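Local coordinates for putative exported protein (Bacteroides fragilis, PDB 4RAA) that is of unknown function but adopts a six-bladed beta-propeller fold and is probably exported from the cell, at residues V43-E48 with S90-D95; N60-V65 with V73-Q78. One frame throughout, in Å; residues are numbered along the deposited sequence.

Contact 1. Residues V43-E48 with S90-D95; sequences VGLIRE and SSFFVD
Phe92 carries its CG between the backbone N and the carbonyl carbon (chi1 67°), which lifts its ring toward residues 43-48, while Leu45 turns its CG anti to its own N (chi1 176°) and brings one branch down to meet it. The Leu45 methyl CD2 lies 3.6 Å from Phe92 CE1. On the same side of the ring, toward CE2 and CZ, Arg47 contributes its aliphatic part: its CG lies 3.8 Å from Phe92 CE2, the two side chains running past each other in opposite senses. The guanidinium plane of Arg47 is turned 72° from the ring and does not stack on it; one of its faces is covered instead by CD1 of Leu45, 3.6 Å above the plane toward its rim. The strands involved run nearly parallel, 8.5 Å apart between axes, with no hydrogen bonds between them, consistent with the innermost strands of neighbouring propeller blades, which here meet only through side chains. Leu54 and Leu56 of strand 52-57 also touch the Phe92 ring, and a classic bulge at Gly44 and Leu45 faces Leu56. Beside the ring, Ser91 OG sits 3.8 Å from Leu45 CD2 and is hydrogen-bonded to Gln187 OE1.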
loop_
_atom_site.group_PDB
_atom_site.type_symbol
_atom_site.label_atom_id
_atom_site.label_comp_id
_atom_site.label_asym_id
_atom_site.label_seq_id
_atom_site.Cartn_x
_atom_site.Cartn_y
_atom_site.Cartn_z
ATOM N N VAL A 43 9.766 2.183 27.511
ATOM C CA VAL A 43 10.745 2.080 26.403
ATOM C C VAL A 43 10.581 0.641 25.931
ATOM O O VAL A 43 11.319 -0.258 26.352
ATOM C CB VAL A 43 12.202 2.444 26.793
ATOM C CG1 VAL A 43 13.165 2.245 25.621
ATOM C CG2 VAL A 43 12.272 3.891 27.258
ATOM N N GLY A 44 9.566 0.441 25.086
ATOM C CA GLY A 44 9.209 -0.877 24.564
ATOM C C GLY A 44 10.236 -1.502 23.646
ATOM O O GLY A 44 10.610 -2.655 23.845
ATOM N N LEU A 45 10.682 -0.737 22.647
ATOM C CA LEU A 45 11.634 -1.203 21.634
ATOM C C LEU A 45 12.634 -0.098 21.313
ATOM O O LEU A 45 12.268 1.076 21.337
ATOM C CB LEU A 45 10.844 -1.609 20.384
ATOM C CG LEU A 45 11.528 -2.058 19.083
ATOM C CD1 LEU A 45 12.427 -3.283 19.263
ATOM C CD2 LEU A 45 10.466 -2.332 18.020
ATOM N N ILE A 46 13.878 -0.474 21.008
ATOM C CA ILE A 46 14.943 0.485 20.677
ATOM C C ILE A 46 15.864 -0.027 19.555
ATOM O O ILE A 46 16.225 -1.192 19.553
ATOM C CB ILE A 46 15.736 0.888 21.945
ATOM C CG1 ILE A 46 16.649 2.092 21.676
ATOM C CG2 ILE A 46 16.533 -0.283 22.516
ATOM C CD1 ILE A 46 17.253 2.676 22.936
ATOM N N ARG A 47 16.213 0.861 18.612
ATOM C CA ARG A 47 17.074 0.560 17.461
ATOM C C ARG A 47 18.020 1.723 17.162
ATOM O O ARG A 47 17.629 2.879 17.312
ATOM C CB ARG A 47 16.229 0.319 16.194
ATOM C CG ARG A 47 15.227 -0.831 16.237
ATOM C CD ARG A 47 15.896 -2.183 16.404
ATOM N NE ARG A 47 14.947 -3.304 16.315
ATOM C CZ ARG A 47 15.166 -4.564 16.732
ATOM N NH1 ARG A 47 16.304 -4.924 17.348
ATOM N NH2 ARG A 47 14.208 -5.490 16.562
ATOM N N GLU A 48 19.247 1.406 16.727
ATOM C CA GLU A 48 20.233 2.415 16.310
ATOM C C GLU A 48 19.926 2.837 14.876
ATOM O O GLU A 48 19.415 2.043 14.098
ATOM C CB GLU A 48 21.675 1.876 16.316
ATOM C CG GLU A 48 22.248 1.405 17.648
ATOM C CD GLU A 48 23.755 1.124 17.568
ATOM O OE1 GLU A 48 24.538 2.067 17.307
ATOM O OE2 GLU A 48 24.172 -0.033 17.790
ATOM N N SER A 90 2.939 -1.651 17.638
ATOM C CA SER A 90 3.512 -2.867 18.207
ATOM C C SER A 90 4.990 -3.016 17.855
ATOM O O SER A 90 5.735 -3.612 18.619
ATOM C CB SER A 90 2.761 -4.085 17.684
ATOM O OG SER A 90 2.737 -4.062 16.272
ATOM N N SER A 91 5.409 -2.501 16.701
ATOM C CA SER A 91 6.792 -2.635 16.242
ATOM C C SER A 91 7.119 -1.703 15.064
ATOM O O SER A 91 6.252 -1.005 14.543
ATOM C CB SER A 91 7.044 -4.089 15.793
ATOM O OG SER A 91 8.394 -4.291 15.453
ATOM N N PHE A 92 8.392 -1.694 14.679
ATOM C CA PHE A 92 8.868 -0.974 13.491
ATOM C C PHE A 92 10.198 -1.574 13.001
ATOM O O PHE A 92 10.780 -2.428 13.659
ATOM C CB PHE A 92 9.000 0.537 13.763
ATOM C CG PHE A 92 10.077 0.886 14.759
ATOM C CD1 PHE A 92 9.822 0.855 16.127
ATOM C CD2 PHE A 92 11.364 1.234 14.327
ATOM C CE1 PHE A 92 10.823 1.163 17.046
ATOM C CE2 PHE A 92 12.367 1.538 15.245
ATOM C CZ PHE A 92 12.095 1.507 16.608
ATOM N N PHE A 93 10.657 -1.138 11.838
ATOM C CA PHE A 93 11.962 -1.573 11.310
ATOM C C PHE A 93 12.494 -0.557 10.321
ATOM O O PHE A 93 11.740 0.279 9.825
ATOM C CB PHE A 93 11.924 -2.998 10.707
ATOM C CG PHE A 93 11.115 -3.125 9.435
ATOM C CD1 PHE A 93 9.731 -3.342 9.480
ATOM C CD2 PHE A 93 11.744 -3.065 8.177
ATOM C CE1 PHE A 93 8.991 -3.475 8.302
ATOM C CE2 PHE A 93 11.004 -3.191 7.003
ATOM C CZ PHE A 93 9.630 -3.390 7.063
ATOM N N VAL A 94 13.800 -0.625 10.083
ATOM C CA VAL A 94 14.500 0.251 9.147
ATOM C C VAL A 94 14.872 -0.669 7.996
ATOM O O VAL A 94 15.369 -1.770 8.251
ATOM C CB VAL A 94 15.764 0.855 9.809
ATOM C CG1 VAL A 94 16.551 1.728 8.828
ATOM C CG2 VAL A 94 15.376 1.639 11.065
ATOM N N ASP A 95 14.650 -0.250 6.743
ATOM C CA ASP A 95 15.007 -1.114 5.616
ATOM C C ASP A 95 16.535 -1.228 5.522
ATOM O O ASP A 95 17.264 -0.384 6.059
ATOM C CB ASP A 95 14.331 -0.713 4.280
ATOM C CG ASP A 95 14.955 0.500 3.607
ATOM O OD1 ASP A 95 14.976 1.581 4.245
ATOM O OD2 ASP A 95 15.373 0.380 2.420
#

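Contact 2. Residues N60-V65 with V73-Q78; sequences NSNLYV and VNQIGQ
Tyr64 and Gln75 form a non-hydrogen-bonded pair in the antiparallel hairpin of strands 62-67 and 72-79, consistent with the outer half of a four-stranded propeller blade. Backbone bonds flank this pair. Ile76 N donates to Leu63 O at 3.0 Å, and Val65 N in turn donates to Asn74 O at 2.8 Å. Beyond this, Val73 and Asn74 make a classic beta bulge: Val65 O takes both their amides, a bond of 2.9 Å from Val73 N and a weak one of 3.4 Å from Asn74 N. Within the same strand Asn74 OD1 accepts a weak bond from Gln75 N.

Apolar contacts gather on one side of the hairpin. Ile76 is the shared partner: its CG1 lies 3.5 Å from Val65 CG2, while its CB and CG2 rest against CD2 of Leu63. Phe119 packs on both Val65 and Ile76, and Leu89 touches Leu63 from strand 85-94. Toward the turn, Val65 CG1 meets Val73 CB at 3.9 Å.

The other side is more polar. With CG anti to its own N (chi1 -174°) and the chain extended beyond it, Gln75 crosses the Tyr64 side chain at a slant, its amide plane turned 56° from the ring. Its NE2 is hydrogen-bonded to Tyr86 OH, an oxygen that also bonds Leu63 N and Ile76 O and so ties the hairpin to strand 85-94. Tyr64 OH is hydrogen-bonded to Leu39 O, and Tyr64 CE1 lies 4.0 Å from Gln75 OE1.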
loop_
_atom_site.group_PDB
_atom_site.type_symbol
_atom_site.label_atom_id
_atom_site.label_comp_id
_atom_site.label_asym_id
_atom_site.label_seq_id
_atom_site.Cartn_x
_atom_site.Cartn_y
_atom_site.Cartn_z
ATOM N N ASN A 60 2.047 4.313 25.411
ATOM C CA ASN A 60 1.326 5.461 24.803
ATOM C C ASN A 60 1.323 5.480 23.257
ATOM O O ASN A 60 0.670 6.335 22.659
ATOM C CB ASN A 60 1.911 6.791 25.304
ATOM C CG ASN A 60 1.742 6.998 26.805
ATOM O OD1 ASN A 60 0.805 6.490 27.426
ATOM N ND2 ASN A 60 2.638 7.785 27.389
ATOM N N SER A 61 2.052 4.554 22.629
ATOM C CA SER A 61 2.176 4.413 21.170
ATOM C C SER A 61 2.742 5.626 20.423
ATOM O O SER A 61 2.204 6.017 19.398
ATOM C CB SER A 61 0.848 3.976 20.541
ATOM O OG SER A 61 1.013 3.743 19.145
ATOM N N ASN A 62 3.826 6.190 20.947
ATOM C CA ASN A 62 4.556 7.309 20.332
ATOM C C ASN A 62 5.915 6.783 19.885
ATOM O O ASN A 62 6.559 6.054 20.636
ATOM C CB ASN A 62 4.768 8.434 21.348
ATOM C CG ASN A 62 3.466 9.058 21.812
ATOM O OD1 ASN A 62 2.652 9.483 20.998
ATOM N ND2 ASN A 62 3.270 9.140 23.118
ATOM N N LEU A 63 6.343 7.137 18.674
ATOM C CA LEU A 63 7.647 6.730 18.149
ATOM C C LEU A 63 8.526 7.969 18.205
ATOM O O LEU A 63 8.214 8.955 17.546
ATOM C CB LEU A 63 7.509 6.205 16.715
ATOM C CG LEU A 63 8.757 5.700 15.989
ATOM C CD1 LEU A 63 9.414 4.566 16.755
ATOM C CD2 LEU A 63 8.415 5.236 14.576
ATOM N N TYR A 64 9.604 7.918 18.992
ATOM C CA TYR A 64 10.524 9.051 19.176
ATOM C C TYR A 64 11.925 8.821 18.637
ATOM O O TYR A 64 12.351 7.673 18.474
ATOM C CB TYR A 64 10.693 9.345 20.657
ATOM C CG TYR A 64 9.464 9.811 21.363
ATOM C CD1 TYR A 64 8.820 10.981 20.973
ATOM C CD2 TYR A 64 8.994 9.145 22.494
ATOM C CE1 TYR A 64 7.696 11.444 21.651
ATOM C CE2 TYR A 64 7.881 9.611 23.192
ATOM C CZ TYR A 64 7.235 10.752 22.763
ATOM O OH TYR A 64 6.137 11.197 23.450
ATOM N N VAL A 65 12.630 9.928 18.375
ATOM C CA VAL A 65 14.042 9.904 17.978
ATOM C C VAL A 65 14.817 10.707 19.019
ATOM O O VAL A 65 14.513 11.878 19.277
ATOM C CB VAL A 65 14.307 10.475 16.574
ATOM C CG1 VAL A 65 15.789 10.353 16.213
ATOM C CG2 VAL A 65 13.461 9.738 15.538
ATOM N N VAL A 73 15.501 14.611 19.426
ATOM C CA VAL A 73 15.697 15.112 18.059
ATOM C C VAL A 73 14.349 15.473 17.460
ATOM O O VAL A 73 14.161 16.607 17.034
ATOM C CB VAL A 73 16.403 14.082 17.130
ATOM C CG1 VAL A 73 16.560 14.626 15.700
ATOM C CG2 VAL A 73 17.761 13.686 17.705
ATOM N N ASN A 74 13.435 14.502 17.398
ATOM C CA ASN A 74 12.107 14.695 16.788
ATOM C C ASN A 74 11.198 13.469 16.989
ATOM O O ASN A 74 11.697 12.389 17.318
ATOM C CB ASN A 74 12.259 14.946 15.264
ATOM C CG ASN A 74 11.040 15.598 14.638
ATOM O OD1 ASN A 74 10.140 16.081 15.333
ATOM N ND2 ASN A 74 11.007 15.624 13.310
ATOM N N GLN A 75 9.879 13.649 16.831
ATOM C CA GLN A 75 8.907 12.536 16.854
ATOM C C GLN A 75 8.657 12.083 15.415
ATOM O O GLN A 75 8.591 12.917 14.510
ATOM C CB GLN A 75 7.567 12.927 17.496
ATOM C CG GLN A 75 6.623 11.723 17.645
ATOM C CD GLN A 75 5.347 11.982 18.412
ATOM O OE1 GLN A 75 5.146 13.059 18.985
ATOM N NE2 GLN A 75 4.476 10.972 18.452
ATOM N N ILE A 76 8.496 10.769 15.225
ATOM C CA ILE A 76 8.208 10.174 13.911
ATOM C C ILE A 76 6.695 10.061 13.820
ATOM O O ILE A 76 6.105 9.193 14.456
ATOM C CB ILE A 76 8.892 8.792 13.711
ATOM C CG1 ILE A 76 10.411 8.930 13.951
ATOM C CG2 ILE A 76 8.582 8.235 12.313
ATOM C CD1 ILE A 76 11.256 7.736 13.563
ATOM N N GLY A 77 6.080 10.935 13.019
ATOM C CA GLY A 77 4.626 10.987 12.864
ATOM C C GLY A 77 3.993 11.516 14.128
ATOM O O GLY A 77 4.630 12.260 14.876
ATOM N N GLN A 78 2.745 11.128 14.368
ATOM C CA GLN A 78 2.011 11.523 15.585
ATOM C C GLN A 78 0.792 10.641 15.801
ATOM O O GLN A 78 0.438 9.861 14.921
ATOM C CB GLN A 78 1.575 12.983 15.499
ATOM C CG GLN A 78 0.863 13.339 14.203
ATOM C CD GLN A 78 0.037 14.606 14.280
ATOM O OE1 GLN A 78 0.184 15.425 15.191
ATOM N NE2 GLN A 78 -0.854 14.770 13.312
#

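How the contacts relate
The contacts belong to one sheet but to different depths of the propeller: the centre of contact 1, which is buried, lies about 9 Å from the centre of the chain, and that of the partly buried contact 2 about 18 Å. Contact 1 joins parallel strands that are not neighbours in the sheet, purely through side chains around an aromatic ring. Contact 2 pairs adjacent antiparallel strands by main-chain bonds and adds a polar face of Tyr64 and Gln75, hydrogen-bonded to Leu39 and Tyr86. Contact 2 is nested within the loop that contact 1 closes; strand 85-94 follows 72-79 and neighbours it in the sheet. The two meet where Leu63 CD1 packs 3.7 Å from Phe92 CE1.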